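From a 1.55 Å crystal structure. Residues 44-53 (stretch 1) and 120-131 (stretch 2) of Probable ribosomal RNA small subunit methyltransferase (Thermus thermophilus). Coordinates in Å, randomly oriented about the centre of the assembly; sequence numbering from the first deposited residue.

Stretch 1 (44-53) PFGERALDLN
Stretch 2, residues 120-131: ASLVAAARALRM

A short strand, Arg-48 to Asp-51, packs against a helix that runs through Ala-128 and then gives way to extended chain at Leu-129. The two run in opposite senses: Leu-52 lies opposite Ser-121 (CA to CA 7.3 Å) and Leu-50 opposite Ala-128 (CA to CA 8.0 Å). No direct hydrogen bond crosses; the buried side chains meet in apolar contacts, and one water links the stretches.

The strand, in ordinary beta phi/psi, alternates: Leu-50 points its CA-to-CB bond toward the helix, Ala-49 away. Leu-52 has left the strand (phi/psi -91/-3), yet its CA-to-CB bond also points toward the helix. Its m,t rotamer (chi1 -71°, chi2 176°) lays CD1 into a shallow site made of small residues: CD1 is 3.7 Å from Ser-121 O, 3.7 Å from both CA and CB of Ala-125, and 4.3 Å from Ala-124 CB. The alanines end at CB, so the methyl reaches the helix backbone itself. Leu-50 takes the other common leucine rotamer, t,p (chi1 -178°, chi2 65°), bringing CD2 to 3.7 Å from Ala-128 CB.

Water 1 joins the stretches beside Leu-52, donating to Leu-52 O (3.1 Å) and to Ser-121 OG (3.0 Å); Ser-121 is m. Just after Leu-52, Asn-53 N donates to Asp-51 OD1 at 3.0 Å.

Beyond the helix, the CA-to-CB bond of Arg-130 (phi/psi -66/163) points toward stretch 1, and the side chain extends as p,t,t with chi4 85°. Its NH2 comes 3.5 Å from Phe-45 CE2, obliquely to the ring, while NH1 donates to Met-131 O at 2.7 Å. Phe-45 is t, chi2 79°. Arg-48 (m,t,m, chi4 168°) starts sideways, but its end approaches: Arg-130 CD lies 4.1 Å from Arg-48 NH2, at the edge of the Arg-48 guanidinium and near its plane, and Arg-130 NE lies 4.6 Å from the same NH2. These like charges sit close, and both nitrogens find hydrogen-bond partners elsewhere in the structure.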

# COMPACT_ATOMS: atom_id res chain seq x y z
N PRO A 44 6.33 27.74 -4.88
CA PRO A 44 4.98 28.18 -4.51
C PRO A 44 4.21 28.83 -5.65
O PRO A 44 4.78 29.54 -6.50
CB PRO A 44 5.24 29.20 -3.39
CG PRO A 44 6.53 28.81 -2.82
CD PRO A 44 7.36 28.31 -3.98
N PHE A 45 2.91 28.58 -5.65
CA PHE A 45 1.98 29.24 -6.57
C PHE A 45 0.65 29.36 -5.85
O PHE A 45 0.06 28.36 -5.49
CB PHE A 45 1.81 28.42 -7.85
CG PHE A 45 0.83 29.02 -8.81
CD1 PHE A 45 1.21 30.07 -9.63
CD2 PHE A 45 -0.49 28.56 -8.89
CE1 PHE A 45 0.32 30.65 -10.52
CE2 PHE A 45 -1.39 29.13 -9.77
CZ PHE A 45 -0.98 30.17 -10.59
N GLY A 46 0.18 30.58 -5.63
CA GLY A 46 -1.07 30.78 -4.91
C GLY A 46 -0.89 30.47 -3.43
O GLY A 46 0.22 30.54 -2.92
N GLU A 47 -1.99 30.14 -2.75
CA GLU A 47 -1.98 30.02 -1.29
C GLU A 47 -2.18 28.60 -0.77
O GLU A 47 -1.66 28.26 0.28
CB GLU A 47 -3.09 30.89 -0.68
CG GLU A 47 -2.81 32.39 -0.73
CD GLU A 47 -2.85 32.97 -2.13
OE1 GLU A 47 -3.72 32.53 -2.92
OE2 GLU A 47 -2.02 33.85 -2.43
N ARG A 48 -2.94 27.80 -1.51
CA ARG A 48 -3.34 26.46 -1.06
C ARG A 48 -2.81 25.35 -1.98
O ARG A 48 -3.12 25.32 -3.17
CB ARG A 48 -4.86 26.35 -0.99
CG ARG A 48 -5.52 27.41 -0.12
CD ARG A 48 -6.95 27.67 -0.61
NE ARG A 48 -6.98 28.13 -2.01
CZ ARG A 48 -8.06 28.23 -2.77
NH1 ARG A 48 -9.27 27.93 -2.30
NH2 ARG A 48 -7.94 28.65 -4.02
N ALA A 49 -2.02 24.44 -1.42
CA ALA A 49 -1.47 23.32 -2.19
C ALA A 49 -1.99 21.98 -1.69
O ALA A 49 -2.28 21.83 -0.50
CB ALA A 49 0.07 23.32 -2.13
N LEU A 50 -2.04 21.01 -2.59
CA LEU A 50 -2.42 19.64 -2.24
C LEU A 50 -1.38 18.67 -2.81
O LEU A 50 -1.11 18.70 -4.01
CB LEU A 50 -3.81 19.33 -2.83
CG LEU A 50 -4.42 17.96 -2.53
CD1 LEU A 50 -4.72 17.79 -1.07
CD2 LEU A 50 -5.70 17.74 -3.39
N ASP A 51 -0.82 17.81 -1.96
CA ASP A 51 0.06 16.72 -2.43
C ASP A 51 -0.74 15.42 -2.44
O ASP A 51 -1.21 14.99 -1.39
CB ASP A 51 1.26 16.60 -1.49
CG ASP A 51 2.32 15.65 -2.01
OD1 ASP A 51 2.03 14.72 -2.78
OD2 ASP A 51 3.48 15.82 -1.55
N LEU A 52 -0.90 14.82 -3.62
CA LEU A 52 -1.74 13.62 -3.77
C LEU A 52 -1.01 12.29 -3.61
O LEU A 52 -1.63 11.23 -3.69
CB LEU A 52 -2.46 13.64 -5.14
CG LEU A 52 -3.55 14.69 -5.24
CD1 LEU A 52 -4.11 14.68 -6.68
CD2 LEU A 52 -4.66 14.43 -4.24
N ASN A 53 0.31 12.34 -3.41
CA ASN A 53 1.09 11.10 -3.25
C ASN A 53 2.36 11.43 -2.48
O ASN A 53 3.46 11.33 -3.04
CB ASN A 53 1.41 10.45 -4.60
CG ASN A 53 2.18 9.13 -4.47
OD1 ASN A 53 2.10 8.45 -3.43
ND2 ASN A 53 2.93 8.78 -5.50
N ALA A 120 -7.15 7.86 -11.97
CA ALA A 120 -8.00 8.39 -10.91
C ALA A 120 -7.29 9.54 -10.20
O ALA A 120 -7.91 10.54 -9.85
CB ALA A 120 -8.34 7.29 -9.90
N SER A 121 -5.98 9.38 -10.01
CA SER A 121 -5.15 10.42 -9.40
C SER A 121 -5.05 11.68 -10.26
O SER A 121 -5.11 12.81 -9.74
CB SER A 121 -3.75 9.90 -9.07
OG SER A 121 -3.83 8.89 -8.06
N LEU A 122 -4.90 11.48 -11.57
CA LEU A 122 -4.86 12.60 -12.52
C LEU A 122 -6.17 13.37 -12.52
O LEU A 122 -6.17 14.61 -12.48
CB LEU A 122 -4.55 12.09 -13.94
CG LEU A 122 -3.11 11.62 -14.16
CD1 LEU A 122 -2.94 10.98 -15.54
CD2 LEU A 122 -2.11 12.76 -13.96
N VAL A 123 -7.30 12.66 -12.56
CA VAL A 123 -8.60 13.33 -12.51
C VAL A 123 -8.83 14.02 -11.17
O VAL A 123 -9.35 15.14 -11.13
CB VAL A 123 -9.76 12.36 -12.83
CG1 VAL A 123 -11.08 13.12 -12.82
CG2 VAL A 123 -9.54 11.72 -14.19
N ALA A 124 -8.44 13.37 -10.06
CA ALA A 124 -8.55 14.01 -8.76
C ALA A 124 -7.77 15.33 -8.75
O ALA A 124 -8.24 16.33 -8.18
CB ALA A 124 -8.01 13.09 -7.67
N ALA A 125 -6.58 15.33 -9.35
CA ALA A 125 -5.75 16.54 -9.42
C ALA A 125 -6.47 17.64 -10.18
O ALA A 125 -6.54 18.78 -9.73
CB ALA A 125 -4.40 16.24 -10.05
N ALA A 126 -7.00 17.29 -11.35
CA ALA A 126 -7.74 18.24 -12.19
C ALA A 126 -8.96 18.82 -11.46
O ALA A 126 -9.21 20.03 -11.52
CB ALA A 126 -8.13 17.59 -13.51
N ARG A 127 -9.68 17.96 -10.75
CA ARG A 127 -10.85 18.38 -9.97
C ARG A 127 -10.49 19.25 -8.77
O ARG A 127 -11.23 20.20 -8.45
CB ARG A 127 -11.65 17.15 -9.53
CG ARG A 127 -12.19 16.33 -10.70
CD ARG A 127 -13.14 15.20 -10.28
NE ARG A 127 -14.27 15.69 -9.50
CZ ARG A 127 -15.39 16.17 -10.04
NH1 ARG A 127 -15.54 16.22 -11.36
NH2 ARG A 127 -16.37 16.60 -9.25
N ALA A 128 -9.37 18.95 -8.10
CA ALA A 128 -8.95 19.68 -6.91
C ALA A 128 -8.60 21.13 -7.19
O ALA A 128 -8.76 21.99 -6.32
CB ALA A 128 -7.76 18.97 -6.27
N LEU A 129 -8.08 21.38 -8.39
CA LEU A 129 -7.61 22.70 -8.78
C LEU A 129 -8.76 23.66 -9.08
O LEU A 129 -9.74 23.28 -9.72
CB LEU A 129 -6.70 22.60 -10.01
CG LEU A 129 -5.28 22.04 -9.77
CD1 LEU A 129 -4.56 21.83 -11.10
CD2 LEU A 129 -4.47 22.94 -8.85
N ARG A 130 -8.63 24.90 -8.64
CA ARG A 130 -9.45 26.00 -9.16
C ARG A 130 -9.08 26.22 -10.62
O ARG A 130 -8.03 25.80 -11.07
CB ARG A 130 -9.19 27.29 -8.38
CG ARG A 130 -7.79 27.87 -8.59
CD ARG A 130 -7.67 29.29 -8.11
NE ARG A 130 -6.29 29.79 -8.12
CZ ARG A 130 -5.68 30.32 -9.19
NH1 ARG A 130 -6.31 30.41 -10.36
NH2 ARG A 130 -4.44 30.77 -9.08
N MET A 131 -9.94 26.91 -11.36
CA MET A 131 -9.56 27.31 -12.70
C MET A 131 -8.30 28.18 -12.63
O MET A 131 -8.23 29.09 -11.80
CB MET A 131 -10.70 28.09 -13.35
CG MET A 131 -10.56 28.30 -14.87
SD MET A 131 -10.40 26.78 -15.83
CE MET A 131 -11.87 25.87 -15.37
O HOH W 1 -1.68 9.22 -6.06